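Local coordinates for protein single-stranded-DNA-specific exonuclease RecJ (Thermus thermophilus, PDB 2ZXR) that degrades single-stranded DNA exonucleolytically in the 5' to 3' direction, using divalent metal ions, preferably magnesium, at residues P206-A211 and L237-A242; L64-L69 and H199-L204; T258-E263 and L449-G454. All coordinates share one frame; numbering follows the deposited sequence.

Contact 1. Residues P206-A211 and L237-A242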
loop_
_atom_site.group_PDB
_atom_site.type_symbol
_atom_site.label_atom_id
_atom_site.label_comp_id
_atom_site.label_asym_id
_atom_site.label_seq_id
_atom_site.Cartn_x
_atom_site.Cartn_y
_atom_site.Cartn_z
ATOM N N PRO A 206 17.394 -24.075 10.666
ATOM C CA PRO A 206 16.335 -23.057 10.717
ATOM C C PRO A 206 14.964 -23.754 10.540
ATOM O O PRO A 206 14.785 -24.586 9.650
ATOM C CB PRO A 206 16.672 -22.168 9.530
ATOM C CG PRO A 206 18.180 -22.235 9.470
ATOM C CD PRO A 206 18.455 -23.688 9.716
ATOM N N PRO A 207 13.988 -23.429 11.390
ATOM C CA PRO A 207 12.646 -24.028 11.323
ATOM C C PRO A 207 11.811 -23.420 10.194
ATOM O O PRO A 207 10.746 -22.861 10.452
ATOM C CB PRO A 207 12.068 -23.688 12.685
ATOM C CG PRO A 207 12.574 -22.289 12.876
ATOM C CD PRO A 207 14.049 -22.405 12.453
ATOM N N LEU A 208 12.289 -23.532 8.957
ATOM C CA LEU A 208 11.605 -22.953 7.812
ATOM C C LEU A 208 10.192 -23.482 7.529
ATOM O O LEU A 208 9.385 -22.764 6.937
ATOM C CB LEU A 208 12.481 -23.077 6.549
ATOM C CG LEU A 208 13.869 -22.420 6.661
ATOM C CD1 LEU A 208 14.535 -22.376 5.302
ATOM C CD2 LEU A 208 13.727 -21.004 7.189
ATOM N N GLU A 209 9.882 -24.709 7.942
ATOM C CA GLU A 209 8.544 -25.226 7.702
ATOM C C GLU A 209 7.481 -24.444 8.510
ATOM O O GLU A 209 6.297 -24.618 8.289
ATOM C CB GLU A 209 8.473 -26.746 7.987
ATOM C CG GLU A 209 8.498 -27.130 9.455
ATOM C CD GLU A 209 8.545 -28.639 9.705
ATOM O OE1 GLU A 209 7.827 -29.394 9.004
ATOM O OE2 GLU A 209 9.289 -29.074 10.634
ATOM N N TYR A 210 7.908 -23.543 9.399
ATOM C CA TYR A 210 6.979 -22.733 10.213
ATOM C C TYR A 210 6.813 -21.336 9.623
ATOM O O TYR A 210 6.090 -20.481 10.174
ATOM C CB TYR A 210 7.515 -22.599 11.644
ATOM C CG TYR A 210 7.481 -23.889 12.413
ATOM C CD1 TYR A 210 6.361 -24.232 13.147
ATOM C CD2 TYR A 210 8.570 -24.785 12.384
ATOM C CE1 TYR A 210 6.296 -25.432 13.846
ATOM C CE2 TYR A 210 8.519 -25.995 13.080
ATOM C CZ TYR A 210 7.374 -26.310 13.812
ATOM O OH TYR A 210 7.267 -27.492 14.504
ATOM N N ALA A 211 7.479 -21.089 8.499
ATOM C CA ALA A 211 7.406 -19.765 7.904
ATOM C C ALA A 211 6.045 -19.455 7.259
ATOM O O ALA A 211 5.705 -18.289 7.122
ATOM C CB ALA A 211 8.530 -19.581 6.904
ATOM N N LEU A 237 4.787 -17.786 1.877
ATOM C CA LEU A 237 3.771 -17.886 0.835
ATOM C C LEU A 237 4.097 -19.048 -0.076
ATOM O O LEU A 237 3.199 -19.735 -0.553
ATOM C CB LEU A 237 3.694 -16.601 0.006
ATOM C CG LEU A 237 3.179 -15.310 0.648
ATOM C CD1 LEU A 237 3.240 -14.152 -0.367
ATOM C CD2 LEU A 237 1.774 -15.520 1.105
ATOM N N ALA A 238 5.391 -19.256 -0.323
ATOM C CA ALA A 238 5.834 -20.363 -1.175
ATOM C C ALA A 238 5.554 -21.723 -0.507
ATOM O O ALA A 238 5.302 -22.705 -1.199
ATOM C CB ALA A 238 7.355 -20.232 -1.475
ATOM N N ARG A 239 5.570 -21.776 0.830
ATOM C CA ARG A 239 5.352 -23.067 1.518
ATOM C C ARG A 239 3.891 -23.476 1.760
ATOM O O ARG A 239 3.591 -24.652 1.967
ATOM C CB ARG A 239 6.185 -23.098 2.833
ATOM C CG ARG A 239 7.708 -22.899 2.514
ATOM C CD ARG A 239 8.726 -22.814 3.689
ATOM N NE ARG A 239 8.976 -24.146 4.191
ATOM C CZ ARG A 239 10.068 -24.875 3.983
ATOM N NH1 ARG A 239 11.098 -24.429 3.286
ATOM N NH2 ARG A 239 10.078 -26.100 4.436
ATOM N N ILE A 240 2.969 -22.528 1.684
ATOM C CA ILE A 240 1.583 -22.851 1.946
ATOM C C ILE A 240 0.970 -23.981 1.111
ATOM O O ILE A 240 0.314 -24.859 1.651
ATOM C CB ILE A 240 0.690 -21.581 1.835
ATOM C CG1 ILE A 240 0.917 -20.686 3.062
ATOM C CG2 ILE A 240 -0.799 -21.973 1.703
ATOM C CD1 ILE A 240 0.356 -19.293 2.907
ATOM N N PRO A 241 1.191 -23.984 -0.212
ATOM C CA PRO A 241 0.584 -25.065 -1.004
ATOM C C PRO A 241 0.912 -26.496 -0.577
ATOM O O PRO A 241 0.119 -27.403 -0.796
ATOM C CB PRO A 241 1.030 -24.742 -2.442
ATOM C CG PRO A 241 1.182 -23.218 -2.414
ATOM C CD PRO A 241 1.887 -23.014 -1.078
ATOM N N ALA A 242 2.071 -26.700 0.032
ATOM C CA ALA A 242 2.444 -28.027 0.493
ATOM C C ALA A 242 2.782 -27.939 1.992
ATOM O O ALA A 242 3.679 -28.609 2.498
ATOM C CB ALA A 242 3.660 -28.548 -0.330
#
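Arg239, on helix 227-239, lays its guanidinium over the backbone of Leu208 and Glu209, which lie in a 3-10 turn that follows an inverse gamma turn centred on Pro207 and leads into helix 211-220. This is a flat cation resting on a peptide unit. Leu208 C stands 3.5 Å above the guanidinium plane, displaced toward its rim. Arg239 NE is 3.1 Å from Leu208 O, yet the angle is too poor for a hydrogen bond, because the carbonyl oxygen lies over a face and not along an N-H. That oxygen instead accepts from Ala211 N at 3.0 Å, a bond that ties the 3-10 turn to the start of the helix. The bend of the arginine at chi3 (78°), with chi4 at 105°, brings the group broadside to the peptide. Leu208 CB lies over the same face, 3.8 Å from Arg239 NH1. The charged ends look to other partners. Arg239 NH1 forms a salt bridge with Glu235 one turn back, and Glu209 OE1 binds the hydroxyl of Ser244. Arginine and glutamate touch through Glu209 CA, 3.7 Å from Arg239 NE, and through Glu209 CB, 4.0 Å from Arg239 NH2.

Contact 2. Residues L64-L69 and H199-L204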
loop_
_atom_site.group_PDB
_atom_site.type_symbol
_atom_site.label_atom_id
_atom_site.label_comp_id
_atom_site.label_asym_id
_atom_site.label_seq_id
_atom_site.Cartn_x
_atom_site.Cartn_y
_atom_site.Cartn_z
ATOM N N LEU A 64 16.352 -20.044 28.193
ATOM C CA LEU A 64 15.340 -20.369 29.172
ATOM C C LEU A 64 14.526 -21.543 28.662
ATOM O O LEU A 64 14.243 -22.497 29.397
ATOM C CB LEU A 64 14.473 -19.139 29.364
ATOM C CG LEU A 64 13.748 -18.875 30.676
ATOM C CD1 LEU A 64 14.596 -19.357 31.856
ATOM C CD2 LEU A 64 13.470 -17.354 30.758
ATOM N N LEU A 65 14.174 -21.492 27.381
ATOM C CA LEU A 65 13.393 -22.554 26.778
ATOM C C LEU A 65 14.192 -23.860 26.697
ATOM O O LEU A 65 13.631 -24.947 26.865
ATOM C CB LEU A 65 12.917 -22.138 25.375
ATOM C CG LEU A 65 11.833 -21.066 25.239
ATOM C CD1 LEU A 65 11.658 -20.736 23.757
ATOM C CD2 LEU A 65 10.508 -21.559 25.821
ATOM N N GLU A 66 15.487 -23.767 26.413
ATOM C CA GLU A 66 16.305 -24.981 26.358
ATOM C C GLU A 66 16.252 -25.632 27.761
ATOM O O GLU A 66 16.100 -26.851 27.897
ATOM C CB GLU A 66 17.757 -24.647 25.990
ATOM C CG GLU A 66 18.663 -25.874 25.954
ATOM C CD GLU A 66 20.134 -25.572 25.605
ATOM O OE1 GLU A 66 20.925 -26.530 25.615
ATOM O OE2 GLU A 66 20.510 -24.404 25.323
ATOM N N GLU A 67 16.355 -24.811 28.800
ATOM C CA GLU A 67 16.286 -25.344 30.172
ATOM C C GLU A 67 14.939 -26.012 30.444
ATOM O O GLU A 67 14.889 -27.115 30.996
ATOM C CB GLU A 67 16.522 -24.236 31.200
ATOM C CG GLU A 67 17.965 -23.838 31.283
ATOM C CD GLU A 67 18.869 -25.044 31.508
ATOM O OE1 GLU A 67 18.748 -25.693 32.571
ATOM O OE2 GLU A 67 19.686 -25.360 30.615
ATOM N N ALA A 68 13.858 -25.348 30.042
ATOM C CA ALA A 68 12.505 -25.867 30.238
ATOM C C ALA A 68 12.360 -27.205 29.540
ATOM O O ALA A 68 11.796 -28.161 30.076
ATOM C CB ALA A 68 11.454 -24.867 29.679
ATOM N N LEU A 69 12.881 -27.272 28.325
ATOM C CA LEU A 69 12.800 -28.490 27.539
ATOM C C LEU A 69 13.524 -29.655 28.198
ATOM O O LEU A 69 12.956 -30.747 28.372
ATOM C CB LEU A 69 13.425 -28.249 26.184
ATOM C CG LEU A 69 12.792 -28.997 25.031
ATOM C CD1 LEU A 69 12.898 -30.503 25.194
ATOM C CD2 LEU A 69 11.356 -28.540 24.967
ATOM N N HIS A 199 16.373 -23.384 18.146
ATOM C CA HIS A 199 16.959 -24.367 17.229
ATOM C C HIS A 199 18.460 -24.149 17.117
ATOM O O HIS A 199 19.248 -25.096 17.082
ATOM C CB HIS A 199 16.327 -24.253 15.839
ATOM C CG HIS A 199 15.040 -24.998 15.721
ATOM N ND1 HIS A 199 14.718 -25.755 14.617
ATOM C CD2 HIS A 199 14.042 -25.192 16.617
ATOM C CE1 HIS A 199 13.584 -26.394 14.841
ATOM N NE2 HIS A 199 13.155 -26.069 16.050
ATOM N N GLU A 200 18.853 -22.888 17.042
ATOM C CA GLU A 200 20.262 -22.562 16.963
ATOM C C GLU A 200 20.978 -23.098 18.203
ATOM O O GLU A 200 22.029 -23.728 18.079
ATOM C CB GLU A 200 20.441 -21.054 16.858
ATOM C CG GLU A 200 19.945 -20.519 15.536
ATOM C CD GLU A 200 21.044 -20.458 14.504
ATOM O OE1 GLU A 200 20.747 -20.543 13.276
ATOM O OE2 GLU A 200 22.214 -20.312 14.933
ATOM N N ARG A 201 20.424 -22.840 19.389
ATOM C CA ARG A 201 21.028 -23.330 20.631
ATOM C C ARG A 201 21.131 -24.845 20.645
ATOM O O ARG A 201 22.111 -25.389 21.148
ATOM C CB ARG A 201 20.212 -22.927 21.872
ATOM C CG ARG A 201 20.433 -21.502 22.384
ATOM C CD ARG A 201 19.769 -21.305 23.749
ATOM N NE ARG A 201 20.480 -22.000 24.832
ATOM C CZ ARG A 201 21.571 -21.526 25.436
ATOM N NH1 ARG A 201 22.084 -20.354 25.073
ATOM N NH2 ARG A 201 22.151 -22.221 26.416
ATOM N N LEU A 202 20.116 -25.515 20.105
ATOM C CA LEU A 202 20.072 -26.961 20.088
ATOM C C LEU A 202 20.843 -27.568 18.939
ATOM O O LEU A 202 20.848 -28.781 18.788
ATOM C CB LEU A 202 18.619 -27.442 20.024
ATOM C CG LEU A 202 17.738 -27.099 21.238
ATOM C CD1 LEU A 202 16.290 -27.558 21.015
ATOM C CD2 LEU A 202 18.326 -27.788 22.465
ATOM N N GLY A 203 21.486 -26.727 18.128
ATOM C CA GLY A 203 22.230 -27.244 16.990
ATOM C C GLY A 203 21.346 -27.797 15.886
ATOM O O GLY A 203 21.742 -28.725 15.181
ATOM N N LEU A 204 20.147 -27.235 15.722
ATOM C CA LEU A 204 19.238 -27.697 14.684
ATOM C C LEU A 204 19.120 -26.647 13.566
ATOM O O LEU A 204 19.343 -25.460 13.783
ATOM C CB LEU A 204 17.849 -27.992 15.274
ATOM C CG LEU A 204 17.789 -28.979 16.443
ATOM C CD1 LEU A 204 16.347 -29.126 16.930
ATOM C CD2 LEU A 204 18.341 -30.351 15.991
HETATM O O HOH W 1 20.064 -23.332 28.442
#
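Glu66 of helix 60-70 reaches across to Arg201 and Leu202, where helix 187-201 closes in a Schellman motif at Gly203, beside the parallel sheet of the DHH domain. The glutamate can be followed outward from its CB, which lies 4.0 Å from Arg201 NE. CG is set anti to the backbone N (chi1 178°) and the chain stays extended, which carries it straight out toward the other helix end. On the way, Glu66 CG touches Leu202 CD2 at 4.0 Å, the two side chains sliding past each other in opposite directions. Glu66 CD comes within 3.7 Å of Arg201 NE, glutamate and arginine crossing at about a right angle. At the tip, OE2 alone makes the polar contact. It sits at the guanidinium edge, near the plane, and accepts from Arg201 NE and, weakly, from Arg201 NH2 at 2.9 Å, the two bonds of one salt bridge. The modelled NE to OE2 separation of 2.5 Å is very short, and its exact value is doubtful. Carboxylate and guanidinium planes are inclined by 52°. On the inner side of the helix, Leu65 packs on Leu131 and Leu133 of strand 131-134 and on Leu194 and Leu198 of helix 187-201, so the charged pair lies outside a leucine layer. A water lies 3.0 Å from Glu67 OE2, probably donating to it, and accepts a weak bond from Arg201 NH2.

Contact 3. Residues T258-E263 and L449-G454; sequences TGKAVE and LLEPYG
Ala261, the first residue of helix 261-277, pushes its methyl group against the loop 449-454 at Pro452 and Tyr453, while Lys260 beside it stretches to Glu451. The contact joins the start of this helix to the loop between helix 440-447 and strand 462-466, in the region of the RecJ OB domain. The alanine CB meets Pro452 CB at 3.9 Å and the carbonyl oxygen Tyr453 O at 3.8 Å, so a single methyl touches both the proline ring and the backbone that follows it. A cis peptide bond precedes Pro452. Lys260 places CG beside its backbone N, bends again at chi2 (-50°) and then runs extended, carrying NZ to the carboxylate. Glu451 sets its CG anti to the carbonyl carbon (chi1 -58°) and extends beyond it, and the two side chains cross obliquely. The resulting salt bridge is long, 3.7 Å from Lys260 NZ to Glu451 OE2, and probably contributes a diffuse attraction more than a fixed grip.

The helix start is held by defined hydrogen bonds. Glu263 turns its carboxylate back to the backbone N of the N-cap residue Lys260. OE1 of Glu263 accepts from Thr258 N at 2.7 Å and from Lys260 N at 3.0 Å, the two donors arriving on opposite faces of the carboxylate plane. Thr258 OG1 donates to Glu263 OE2, also at 2.7 Å, so three bonds fix the rotation of this buried group.

Helix 227-239 runs alongside both partners, with Leu237 against Ala261 and Val233 and Lys234 against Pro452, while Leu450 packs on helix 29-37.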
loop_
_atom_site.group_PDB
_atom_site.type_symbol
_atom_site.label_atom_id
_atom_site.label_comp_id
_atom_site.label_asym_id
_atom_site.label_seq_id
_atom_site.Cartn_x
_atom_site.Cartn_y
_atom_site.Cartn_z
ATOM N N THR A 258 -3.412 -18.883 -4.689
ATOM C CA THR A 258 -2.501 -19.054 -5.820
ATOM C C THR A 258 -1.120 -18.449 -5.510
ATOM O O THR A 258 -0.395 -18.063 -6.432
ATOM C CB THR A 258 -3.040 -18.393 -7.088
ATOM O OG1 THR A 258 -3.042 -16.978 -6.909
ATOM C CG2 THR A 258 -4.473 -18.889 -7.393
ATOM N N GLY A 259 -0.778 -18.328 -4.219
ATOM C CA GLY A 259 0.531 -17.805 -3.832
ATOM C C GLY A 259 0.679 -16.304 -3.596
ATOM O O GLY A 259 1.812 -15.774 -3.461
ATOM N N LYS A 260 -0.454 -15.613 -3.563
ATOM C CA LYS A 260 -0.474 -14.173 -3.368
ATOM C C LYS A 260 -0.700 -13.709 -1.919
ATOM O O LYS A 260 -1.487 -14.284 -1.182
ATOM C CB LYS A 260 -1.559 -13.547 -4.254
ATOM C CG LYS A 260 -1.435 -13.892 -5.723
ATOM C CD LYS A 260 -0.015 -13.640 -6.263
ATOM C CE LYS A 260 -0.030 -13.616 -7.810
ATOM N NZ LYS A 260 1.332 -13.612 -8.427
ATOM N N ALA A 261 0.007 -12.664 -1.527
ATOM C CA ALA A 261 -0.138 -12.122 -0.193
ATOM C C ALA A 261 -1.552 -11.569 -0.039
ATOM O O ALA A 261 -2.137 -11.647 1.048
ATOM C CB ALA A 261 0.883 -11.022 0.028
ATOM N N VAL A 262 -2.099 -11.009 -1.123
ATOM C CA VAL A 262 -3.437 -10.427 -1.106
ATOM C C VAL A 262 -4.519 -11.471 -0.824
ATOM O O VAL A 262 -5.549 -11.166 -0.241
ATOM C CB VAL A 262 -3.764 -9.690 -2.447
ATOM C CG1 VAL A 262 -3.925 -10.698 -3.575
ATOM C CG2 VAL A 262 -5.058 -8.871 -2.300
ATOM N N GLU A 263 -4.293 -12.709 -1.236
ATOM C CA GLU A 263 -5.272 -13.749 -0.953
ATOM C C GLU A 263 -5.244 -14.056 0.567
ATOM O O GLU A 263 -6.295 -14.318 1.174
ATOM C CB GLU A 263 -4.975 -14.993 -1.809
ATOM C CG GLU A 263 -5.059 -14.700 -3.329
ATOM C CD GLU A 263 -4.442 -15.810 -4.183
ATOM O OE1 GLU A 263 -3.394 -16.371 -3.796
ATOM O OE2 GLU A 263 -4.996 -16.121 -5.255
ATOM N N LEU A 449 8.574 -8.339 -9.896
ATOM C CA LEU A 449 9.556 -8.547 -8.844
ATOM C C LEU A 449 9.271 -7.794 -7.545
ATOM O O LEU A 449 9.834 -8.126 -6.512
ATOM C CB LEU A 449 10.956 -8.175 -9.352
ATOM C CG LEU A 449 11.588 -9.251 -10.246
ATOM C CD1 LEU A 449 11.694 -10.548 -9.438
ATOM C CD2 LEU A 449 10.741 -9.464 -11.516
ATOM N N LEU A 450 8.404 -6.784 -7.615
ATOM C CA LEU A 450 8.044 -5.982 -6.454
ATOM C C LEU A 450 7.249 -6.767 -5.427
ATOM O O LEU A 450 7.158 -6.381 -4.260
ATOM C CB LEU A 450 7.213 -4.773 -6.887
ATOM C CG LEU A 450 8.007 -3.517 -7.241
ATOM C CD1 LEU A 450 7.068 -2.463 -7.845
ATOM C CD2 LEU A 450 8.694 -2.998 -5.974
ATOM N N GLU A 451 6.638 -7.850 -5.875
ATOM C CA GLU A 451 5.840 -8.660 -4.984
ATOM C C GLU A 451 6.717 -9.362 -3.963
ATOM O O GLU A 451 7.893 -9.642 -4.222
ATOM C CB GLU A 451 5.069 -9.666 -5.792
ATOM C CG GLU A 451 4.195 -9.006 -6.808
ATOM C CD GLU A 451 3.197 -9.969 -7.370
ATOM O OE1 GLU A 451 2.091 -10.078 -6.791
ATOM O OE2 GLU A 451 3.528 -10.630 -8.385
ATOM N N PRO A 452 6.139 -9.693 -2.796
ATOM C CA PRO A 452 4.736 -9.446 -2.421
ATOM C C PRO A 452 4.328 -8.009 -2.063
ATOM O O PRO A 452 5.015 -7.328 -1.285
ATOM C CB PRO A 452 4.536 -10.388 -1.246
ATOM C CG PRO A 452 5.884 -10.295 -0.550
ATOM C CD PRO A 452 6.871 -10.366 -1.708
ATOM N N TYR A 453 3.213 -7.562 -2.650
ATOM C CA TYR A 453 2.640 -6.245 -2.369
ATOM C C TYR A 453 1.920 -6.319 -1.027
ATOM O O TYR A 453 1.336 -7.355 -0.665
ATOM C CB TYR A 453 1.593 -5.828 -3.423
ATOM C CG TYR A 453 2.176 -5.509 -4.783
ATOM C CD1 TYR A 453 3.231 -4.608 -4.904
ATOM C CD2 TYR A 453 1.694 -6.131 -5.936
ATOM C CE1 TYR A 453 3.792 -4.332 -6.126
ATOM C CE2 TYR A 453 2.249 -5.861 -7.180
ATOM C CZ TYR A 453 3.302 -4.949 -7.262
ATOM O OH TYR A 453 3.832 -4.598 -8.474
ATOM N N GLY A 454 1.948 -5.217 -0.297
ATOM C CA GLY A 454 1.264 -5.168 0.989
ATOM C C GLY A 454 1.479 -3.834 1.666
ATOM O O GLY A 454 1.888 -2.863 1.020
#

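In the fold
Contacts 1 and 2 lie on the surface and contact 3 is partly buried. Each of the surface pair uses an arginine, by its face against a peptide in contact 1 and by its edge against a carboxylate in contact 2. They meet where Pro207 packs on His199, joined by the link from helix 187-201 to helix 211-220. Contact 3 relies on small apolar groups, with a long salt bridge at its side. Helix 227-239 ties it to contact 1: Leu237 CD1 comes within 3.7 Å of Ala261 N and also touches Pro452. Contacts 2 and 3 stay apart, their centres about 34 Å from each other.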